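Local coordinates for protein aromatic amino acid beta-eliminating lyase/threonine aldolase (PDB 3LWS) that belongs to the pyridoxal-phosphate-dependent beta-eliminating lyases of the aminotransferase-like superfamily and carries its cofactor covalently bound, at residues A[183-188]-A[260-265]; A[267-272]-A[278-283]. All coordinates share one frame; numbering follows the deposited sequence.

Contact 1 (A[183-188]-A[260-265])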
ATOM      1  N   LEU A 183      10.056 -15.770  20.039  1.00 22.26           N
ATOM      2  CA  LEU A 183      11.388 -15.657  20.633  1.00 22.02           C
ATOM      3  C   LEU A 183      11.460 -16.074  22.126  1.00 21.01           C
ATOM      4  O   LEU A 183      12.393 -16.753  22.503  1.00 22.48           O
ATOM      5  CB  LEU A 183      12.001 -14.269  20.342  1.00 21.04           C
ATOM      6  CG  LEU A 183      12.117 -13.943  18.835  1.00 22.48           C
ATOM      7  CD1 LEU A 183      12.844 -12.635  18.549  1.00 20.25           C
ATOM      8  CD2 LEU A 183      12.773 -15.052  18.060  1.00 20.08           C
ATOM      9  N   PRO A 184      10.455 -15.728  22.957  1.00 19.49           N
ATOM     10  CA  PRO A 184      10.524 -16.201  24.333  1.00 21.38           C
ATOM     11  C   PRO A 184      10.668 -17.716  24.428  1.00 21.83           C
ATOM     12  O   PRO A 184      11.533 -18.204  25.141  1.00 24.82           O
ATOM     13  CB  PRO A 184       9.203 -15.704  24.933  1.00 20.87           C
ATOM     14  CG  PRO A 184       8.891 -14.527  24.154  1.00 18.55           C
ATOM     15  CD  PRO A 184       9.306 -14.835  22.771  1.00 19.76           C
ATOM     16  N   TYR A 185       9.870 -18.455  23.657  1.00 22.43           N
ATOM     17  CA  TYR A 185       9.877 -19.917  23.692  1.00 22.54           C
ATOM     18  C   TYR A 185      11.163 -20.512  23.134  1.00 23.61           C
ATOM     19  O   TYR A 185      11.693 -21.477  23.667  1.00 23.53           O
ATOM     20  CB  TYR A 185       8.698 -20.455  22.881  1.00 20.82           C
ATOM     21  CG  TYR A 185       8.753 -21.909  22.611  1.00 21.61           C
ATOM     22  CD1 TYR A 185       8.299 -22.819  23.550  1.00 21.79           C
ATOM     23  CD2 TYR A 185       9.300 -22.397  21.426  1.00 23.73           C
ATOM     24  CE1 TYR A 185       8.373 -24.168  23.319  1.00 26.41           C
ATOM     25  CE2 TYR A 185       9.362 -23.741  21.187  1.00 29.39           C
ATOM     26  CZ  TYR A 185       8.892 -24.629  22.127  1.00 27.87           C
ATOM     27  OH  TYR A 185       8.963 -25.976  21.862  1.00 29.23           O
ATOM     28  N   TYR A 186      11.649 -19.962  22.033  1.00 23.93           N
ATOM     29  CA  TYR A 186      12.905 -20.475  21.466  1.00 23.86           C
ATOM     30  C   TYR A 186      14.109 -20.107  22.328  1.00 24.51           C
ATOM     31  O   TYR A 186      15.125 -20.803  22.291  1.00 27.07           O
ATOM     32  CB  TYR A 186      13.134 -19.964  20.058  1.00 24.55           C
ATOM     33  CG  TYR A 186      12.350 -20.701  19.012  1.00 23.19           C
ATOM     34  CD1 TYR A 186      12.373 -22.070  18.962  1.00 22.53           C
ATOM     35  CD2 TYR A 186      11.614 -20.023  18.044  1.00 16.77           C
ATOM     36  CE1 TYR A 186      11.674 -22.769  18.014  1.00 21.65           C
ATOM     37  CE2 TYR A 186      10.907 -20.740  17.046  1.00 22.44           C
ATOM     38  CZ  TYR A 186      10.933 -22.111  17.059  1.00 18.99           C
ATOM     39  OH  TYR A 186      10.260 -22.893  16.152  1.00 21.87           O
ATOM     40  N   GLU A 187      13.980 -19.032  23.096  1.00 24.48           N
ATOM     41  CA  GLU A 187      15.095 -18.452  23.853  1.00 24.61           C
ATOM     42  C   GLU A 187      16.215 -18.011  22.890  1.00 26.26           C
ATOM     43  O   GLU A 187      17.389 -18.292  23.094  1.00 26.53           O
ATOM     44  CB  GLU A 187      15.557 -19.383  24.983  1.00 25.35           C
ATOM     45  CG  GLU A 187      14.444 -19.686  25.959  1.00 25.41           C
ATOM     46  CD  GLU A 187      14.848 -20.505  27.182  1.00 31.02           C
ATOM     47  OE1 GLU A 187      16.027 -20.682  27.464  1.00 32.69           O
ATOM     48  OE2 GLU A 187      13.944 -20.986  27.883  1.00 34.55           O
ATOM     49  N   LYS A 188      15.807 -17.292  21.846  1.00 24.47           N
ATOM     50  CA  LYS A 188      16.693 -16.873  20.779  1.00 23.65           C
ATOM     51  C   LYS A 188      16.359 -15.452  20.341  1.00 23.07           C
ATOM     52  O   LYS A 188      15.248 -14.991  20.530  1.00 23.60           O
ATOM     53  CB  LYS A 188      16.581 -17.815  19.582  1.00 22.79           C
ATOM     54  CG  LYS A 188      17.095 -19.212  19.827  1.00 25.85           C
ATOM     55  CD  LYS A 188      18.600 -19.316  19.776  1.00 26.93           C
ATOM     56  CE  LYS A 188      19.025 -20.759  19.970  1.00 27.26           C
ATOM     57  NZ  LYS A 188      20.487 -20.841  19.804  1.00 32.53           N
ATOM     58  N   GLN A 260       6.030 -11.652  28.386  1.00 22.04           N
ATOM     59  CA  GLN A 260       4.893 -11.571  29.268  1.00 24.22           C
ATOM     60  C   GLN A 260       3.631 -12.062  28.548  1.00 23.45           C
ATOM     61  O   GLN A 260       2.845 -12.802  29.147  1.00 21.66           O
ATOM     62  CB  GLN A 260       4.752 -10.186  29.899  1.00 25.29           C
ATOM     63  CG  GLN A 260       4.252  -9.064  29.018  1.00 34.62           C
ATOM     64  CD  GLN A 260       4.789  -7.699  29.461  1.00 41.53           C
ATOM     65  OE1 GLN A 260       6.003  -7.463  29.466  1.00 45.03           O
ATOM     66  NE2 GLN A 260       3.894  -6.809  29.834  1.00 35.89           N
ATOM     67  N   TYR A 261       3.479 -11.713  27.262  1.00 21.37           N
ATOM     68  CA  TYR A 261       2.293 -12.122  26.475  1.00 20.79           C
ATOM     69  C   TYR A 261       2.233 -13.639  26.423  1.00 19.81           C
ATOM     70  O   TYR A 261       1.154 -14.236  26.565  1.00 21.81           O
ATOM     71  CB  TYR A 261       2.294 -11.575  25.032  1.00 19.42           C
ATOM     72  CG  TYR A 261       2.243 -10.079  24.838  1.00 19.77           C
ATOM     73  CD1 TYR A 261       1.709  -9.218  25.810  1.00 18.64           C
ATOM     74  CD2 TYR A 261       2.730  -9.505  23.654  1.00 18.19           C
ATOM     75  CE1 TYR A 261       1.684  -7.830  25.602  1.00 20.18           C
ATOM     76  CE2 TYR A 261       2.685  -8.134  23.441  1.00 20.10           C
ATOM     77  CZ  TYR A 261       2.168  -7.300  24.419  1.00 18.76           C
ATOM     78  OH  TYR A 261       2.115  -5.949  24.202  1.00 19.22           O
ATOM     79  N   TYR A 262       3.389 -14.260  26.262  1.00 19.62           N
ATOM     80  CA  TYR A 262       3.524 -15.714  26.241  1.00 20.33           C
ATOM     81  C   TYR A 262       3.182 -16.375  27.586  1.00 22.05           C
ATOM     82  O   TYR A 262       2.468 -17.405  27.637  1.00 21.22           O
ATOM     83  CB  TYR A 262       4.957 -16.080  25.799  1.00 19.91           C
ATOM     84  CG  TYR A 262       5.442 -17.499  26.072  1.00 19.54           C
ATOM     85  CD1 TYR A 262       4.714 -18.616  25.643  1.00 19.87           C
ATOM     86  CD2 TYR A 262       6.683 -17.723  26.677  1.00 21.51           C
ATOM     87  CE1 TYR A 262       5.168 -19.906  25.877  1.00 20.27           C
ATOM     88  CE2 TYR A 262       7.165 -19.023  26.900  1.00 24.38           C
ATOM     89  CZ  TYR A 262       6.408 -20.099  26.496  1.00 26.05           C
ATOM     90  OH  TYR A 262       6.860 -21.368  26.706  1.00 27.10           O
ATOM     91  N   GLU A 263       3.696 -15.818  28.682  1.00 22.24           N
ATOM     92  CA  GLU A 263       3.396 -16.392  29.998  1.00 21.59           C
ATOM     93  C   GLU A 263       1.908 -16.282  30.284  1.00 21.09           C
ATOM     94  O   GLU A 263       1.310 -17.206  30.839  1.00 20.99           O
ATOM     95  CB  GLU A 263       4.204 -15.712  31.093  1.00 22.92           C
ATOM     96  CG  GLU A 263       5.657 -16.188  31.113  1.00 30.09           C
ATOM     97  CD  GLU A 263       5.807 -17.700  31.360  1.00 38.07           C
ATOM     98  OE1 GLU A 263       4.961 -18.285  32.075  1.00 41.42           O
ATOM     99  OE2 GLU A 263       6.766 -18.304  30.826  1.00 40.64           O
ATOM    100  N   GLN A 264       1.325 -15.166  29.857  1.00 20.29           N
ATOM    101  CA  GLN A 264      -0.064 -14.870  30.102  1.00 20.41           C
ATOM    102  C   GLN A 264      -0.998 -15.792  29.302  1.00 22.22           C
ATOM    103  O   GLN A 264      -2.038 -16.237  29.807  1.00 22.01           O
ATOM    104  CB  GLN A 264      -0.312 -13.404  29.771  1.00 21.84           C
ATOM    105  CG  GLN A 264       0.212 -12.435  30.866  1.00 22.86           C
ATOM    106  CD  GLN A 264       0.191 -10.977  30.451  1.00 27.33           C
ATOM    107  OE1 GLN A 264      -0.231 -10.614  29.354  1.00 26.58           O
ATOM    108  NE2 GLN A 264       0.647 -10.123  31.343  1.00 26.97           N
ATOM    109  N   ALA A 265      -0.598 -16.076  28.058  1.00 22.40           N
ATOM    110  CA  ALA A 265      -1.292 -16.977  27.182  1.00 20.84           C
ATOM    111  C   ALA A 265      -1.303 -18.361  27.770  1.00 20.31           C
ATOM    112  O   ALA A 265      -2.305 -19.042  27.729  1.00 19.85           O
ATOM    113  CB  ALA A 265      -0.615 -16.988  25.793  1.00 18.50           C
TER

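Contact 2 (A[267-272]-A[278-283])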
ATOM      1  N   GLN A 267      -1.117 -19.031  30.897  1.00 23.88           N
ATOM      2  CA  GLN A 267      -2.058 -18.945  32.023  1.00 27.23           C
ATOM      3  C   GLN A 267      -3.522 -19.052  31.563  1.00 24.32           C
ATOM      4  O   GLN A 267      -4.303 -19.791  32.166  1.00 23.08           O
ATOM      5  CB  GLN A 267      -1.880 -17.638  32.789  1.00 26.93           C
ATOM      6  CG  GLN A 267      -0.512 -17.452  33.422  1.00 39.65           C
ATOM      7  CD  GLN A 267      -0.389 -17.966  34.859  1.00 50.18           C
ATOM      8  OE1 GLN A 267      -1.185 -18.808  35.328  1.00 54.30           O
ATOM      9  NE2 GLN A 267       0.641 -17.470  35.562  1.00 41.52           N
ATOM     10  N   LEU A 268      -3.878 -18.303  30.513  1.00 23.26           N
ATOM     11  CA  LEU A 268      -5.242 -18.321  29.974  1.00 23.53           C
ATOM     12  C   LEU A 268      -5.607 -19.734  29.486  1.00 22.19           C
ATOM     13  O   LEU A 268      -6.698 -20.236  29.745  1.00 24.00           O
ATOM     14  CB  LEU A 268      -5.402 -17.316  28.832  1.00 22.97           C
ATOM     15  CG  LEU A 268      -5.435 -15.857  29.208  1.00 28.51           C
ATOM     16  CD1 LEU A 268      -5.276 -14.984  27.941  1.00 22.46           C
ATOM     17  CD2 LEU A 268      -6.726 -15.555  29.976  1.00 19.29           C
ATOM     18  N   ALA A 269      -4.695 -20.382  28.774  1.00 21.76           N
ATOM     19  CA  ALA A 269      -4.962 -21.720  28.239  1.00 21.90           C
ATOM     20  C   ALA A 269      -5.307 -22.730  29.353  1.00 23.50           C
ATOM     21  O   ALA A 269      -6.166 -23.631  29.200  1.00 20.65           O
ATOM     22  CB  ALA A 269      -3.744 -22.214  27.462  1.00 20.32           C
ATOM     23  N   GLU A 270      -4.599 -22.580  30.462  1.00 24.18           N
ATOM     24  CA  GLU A 270      -4.758 -23.439  31.614  1.00 25.65           C
ATOM     25  C   GLU A 270      -6.172 -23.256  32.172  1.00 25.10           C
ATOM     26  O   GLU A 270      -6.846 -24.234  32.466  1.00 26.55           O
ATOM     27  CB  GLU A 270      -3.678 -23.073  32.640  1.00 27.15           C
ATOM     28  CG  GLU A 270      -3.085 -24.236  33.373  1.00 34.51           C
ATOM     29  CD  GLU A 270      -1.717 -23.924  34.013  1.00 42.56           C
ATOM     30  OE1 GLU A 270      -1.223 -22.765  33.908  1.00 43.66           O
ATOM     31  OE2 GLU A 270      -1.159 -24.871  34.623  1.00 41.84           O
ATOM     32  N   GLN A 271      -6.625 -22.003  32.260  1.00 24.23           N
ATOM     33  CA  GLN A 271      -7.983 -21.691  32.700  1.00 26.73           C
ATOM     34  C   GLN A 271      -9.046 -22.295  31.774  1.00 26.03           C
ATOM     35  O   GLN A 271     -10.054 -22.815  32.237  1.00 26.33           O
ATOM     36  CB  GLN A 271      -8.200 -20.166  32.771  1.00 27.55           C
ATOM     37  CG  GLN A 271      -7.376 -19.416  33.838  1.00 30.84           C
ATOM     38  CD  GLN A 271      -7.867 -19.656  35.271  1.00 40.44           C
ATOM     39  OE1 GLN A 271      -9.056 -19.485  35.599  1.00 38.03           O
ATOM     40  NE2 GLN A 271      -6.941 -20.030  36.134  1.00 35.17           N
ATOM     41  N   PHE A 272      -8.804 -22.223  30.462  1.00 25.15           N
ATOM     42  CA  PHE A 272      -9.770 -22.683  29.450  1.00 22.03           C
ATOM     43  C   PHE A 272      -9.859 -24.188  29.408  1.00 22.56           C
ATOM     44  O   PHE A 272     -10.957 -24.760  29.313  1.00 22.29           O
ATOM     45  CB  PHE A 272      -9.405 -22.144  28.041  1.00 22.37           C
ATOM     46  CG  PHE A 272      -9.746 -20.684  27.818  1.00 20.28           C
ATOM     47  CD1 PHE A 272     -11.047 -20.226  27.947  1.00 21.71           C
ATOM     48  CD2 PHE A 272      -8.745 -19.759  27.438  1.00 21.43           C
ATOM     49  CE1 PHE A 272     -11.365 -18.866  27.738  1.00 21.09           C
ATOM     50  CE2 PHE A 272      -9.058 -18.429  27.200  1.00 20.71           C
ATOM     51  CZ  PHE A 272     -10.382 -17.978  27.353  1.00 21.99           C
ATOM     52  N   VAL A 278     -14.355 -27.721  26.742  1.00 26.89           N
ATOM     53  CA  VAL A 278     -13.506 -26.648  26.203  1.00 24.14           C
ATOM     54  C   VAL A 278     -12.076 -27.069  26.221  1.00 23.47           C
ATOM     55  O   VAL A 278     -11.600 -27.492  27.264  1.00 24.08           O
ATOM     56  CB  VAL A 278     -13.539 -25.392  27.085  1.00 24.30           C
ATOM     57  CG1 VAL A 278     -12.582 -24.347  26.538  1.00 19.06           C
ATOM     58  CG2 VAL A 278     -14.959 -24.819  27.178  1.00 26.13           C
ATOM     59  N   HIS A 279     -11.367 -26.934  25.105  1.00 19.37           N
ATOM     60  CA  HIS A 279      -9.910 -27.081  25.149  1.00 21.23           C
ATOM     61  C   HIS A 279      -9.157 -26.145  24.204  1.00 20.42           C
ATOM     62  O   HIS A 279      -9.754 -25.478  23.332  1.00 22.08           O
ATOM     63  CB  HIS A 279      -9.493 -28.544  24.937  1.00 22.34           C
ATOM     64  CG  HIS A 279      -9.645 -29.024  23.538  1.00 21.06           C
ATOM     65  ND1 HIS A 279     -10.842 -29.500  23.057  1.00 24.53           N
ATOM     66  CD2 HIS A 279      -8.739 -29.207  22.547  1.00 25.00           C
ATOM     67  CE1 HIS A 279     -10.678 -29.917  21.815  1.00 23.03           C
ATOM     68  NE2 HIS A 279      -9.413 -29.746  21.478  1.00 25.08           N
ATOM     69  N   THR A 280      -7.846 -26.052  24.416  1.00 21.22           N
ATOM     70  CA  THR A 280      -7.012 -25.285  23.502  1.00 21.75           C
ATOM     71  C   THR A 280      -6.195 -26.215  22.609  1.00 22.35           C
ATOM     72  O   THR A 280      -6.016 -27.395  22.907  1.00 21.86           O
ATOM     73  CB  THR A 280      -6.141 -24.208  24.226  1.00 22.10           C
ATOM     74  OG1 THR A 280      -5.119 -24.816  25.013  1.00 20.61           O
ATOM     75  CG2 THR A 280      -7.020 -23.291  25.123  1.00 18.62           C
ATOM     76  N   THR A 281      -5.780 -25.680  21.475  1.00 23.10           N
ATOM     77  CA  THR A 281      -4.888 -26.345  20.550  1.00 24.51           C
ATOM     78  C   THR A 281      -3.892 -25.243  20.216  1.00 22.80           C
ATOM     79  O   THR A 281      -4.306 -24.151  19.824  1.00 24.75           O
ATOM     80  CB  THR A 281      -5.635 -26.841  19.287  1.00 26.15           C
ATOM     81  OG1 THR A 281      -6.075 -25.704  18.530  1.00 33.18           O
ATOM     82  CG2 THR A 281      -6.836 -27.712  19.672  1.00 22.31           C
ATOM     83  N   PRO A 282      -2.604 -25.445  20.519  1.00 22.80           N
ATOM     84  CA  PRO A 282      -2.074 -26.558  21.312  1.00 21.99           C
ATOM     85  C   PRO A 282      -2.586 -26.459  22.758  1.00 21.70           C
ATOM     86  O   PRO A 282      -3.069 -25.409  23.168  1.00 20.28           O
ATOM     87  CB  PRO A 282      -0.559 -26.339  21.244  1.00 23.44           C
ATOM     88  CG  PRO A 282      -0.387 -24.873  21.097  1.00 23.25           C
ATOM     89  CD  PRO A 282      -1.580 -24.404  20.288  1.00 23.28           C
ATOM     90  N   GLU A 283      -2.471 -27.550  23.513  1.00 21.02           N
ATOM     91  CA  GLU A 283      -2.877 -27.563  24.905  1.00 22.16           C
ATOM     92  C   GLU A 283      -2.089 -26.487  25.700  1.00 19.93           C
ATOM     93  O   GLU A 283      -2.651 -25.686  26.455  1.00 21.42           O
ATOM     94  CB  GLU A 283      -2.690 -28.977  25.465  1.00 22.11           C
ATOM     95  CG  GLU A 283      -3.019 -29.141  26.931  1.00 27.70           C
ATOM     96  CD  GLU A 283      -2.687 -30.517  27.437  1.00 30.47           C
ATOM     97  OE1 GLU A 283      -2.384 -31.419  26.615  1.00 33.86           O
ATOM     98  OE2 GLU A 283      -2.703 -30.686  28.656  1.00 34.72           O
TER

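Contact 1 (A[183-188]-A[260-265])
Tyr262 overlaps Pro184 obliquely with one side of its ring and reaches the edge of the Tyr185 ring with its hydroxyl, so that one tyrosine spans two consecutive residues of the opposing helix. The arrangement fits the two-domain, aminotransferase-like fold: helix 179-186 follows a strand of the seven-stranded sheet, whereas helix 258-273 packs with the four-stranded antiparallel sheet, and the contact bridges the two parts near the surface. The nearest CA atoms of the two segments are those of Pro184 and Tyr262, 7.3 Å apart. Tyr262 CG lies anti to the backbone N (chi1 163°), which directs its ring toward helix 179-186. Tyr262 CD2 meets Pro184 CB at 3.7 Å. The side chains of Tyr185 and Tyr262 run at a slant to one another, with Tyr185 CB 4.3 Å from Tyr262 CZ. No hydrogen bond joins the segments, and the buried area is modest, 148 Å². The phenol oxygen of Tyr262 instead has a weak hydrogen bond with Lys266 NZ, one turn further along its own helix. Tyr185 also rests on Val286, and Tyr185 CD2 lies 3.9 Å over one face of the Tyr186 ring, nearer its border than its centre. Helix 179-186 ends just beyond the contact, where Glu187 takes positive phi. Tyr262 OH lies at the edge of the Tyr185 ring, near its plane, 3.8 Å from Tyr185 CD1.

Contact 2 (A[267-272]-A[278-283])
The phenyl ring of Phe272 brings neither face nor edge against strand 278-281; it is Phe272 CB, at its root, that packs there, 3.9 Å from Thr280 CG2 and 4.1 Å from Val278 CG1. With CG anti to the carbonyl carbon (chi1 -76°), the ring leads off toward Leu292, Leu352 and Ile16. Its backbone carbonyl is the other flat group involved: Val278 CG1 presses on Phe272 O at 3.2 Å, a close van der Waals touch without a hydrogen bond. One turn back, the methyl of Ala269 faces two oxygens, with Ala269 CB 3.8 Å from both Thr280 OG1 and Glu283 O. Thr280 OG1 donates to Pro282 O at 2.8 Å, tilted 24° from the carbonyl plane, across the cis peptide that precedes Pro282. Asn273 OD1 accepts a bond from Thr280 N, a hydrogen bond that links the helix end to the strand. The axes of the two short segments make 146° and come within 7.6 Å. Strand 278-281 borders the four-stranded antiparallel sheet, bonded to strand 289-295, while helix 342-355 packs against Leu268, Gln271 and Phe272.

In the fold
Contact 1 closes first along the chain: 71 residues leave helix 179-186, run through strand 199-203, Lys206, which bears the pyridoxal phosphate, and strand 214-218, which completes the seven-stranded sheet, and return through helices 220-232 and 241-254 to the start of helix 258-273. Contact 2 then closes a tight loop of five residues from the later part of that helix to strand 278-281. The two loops follow in series, neither nesting nor crossing, and their centres lie about 16 Å apart. Helix 258-273 is shared: its earlier half meets the part of the fold built on the large sheet, its later half the edge strand of the small antiparallel sheet.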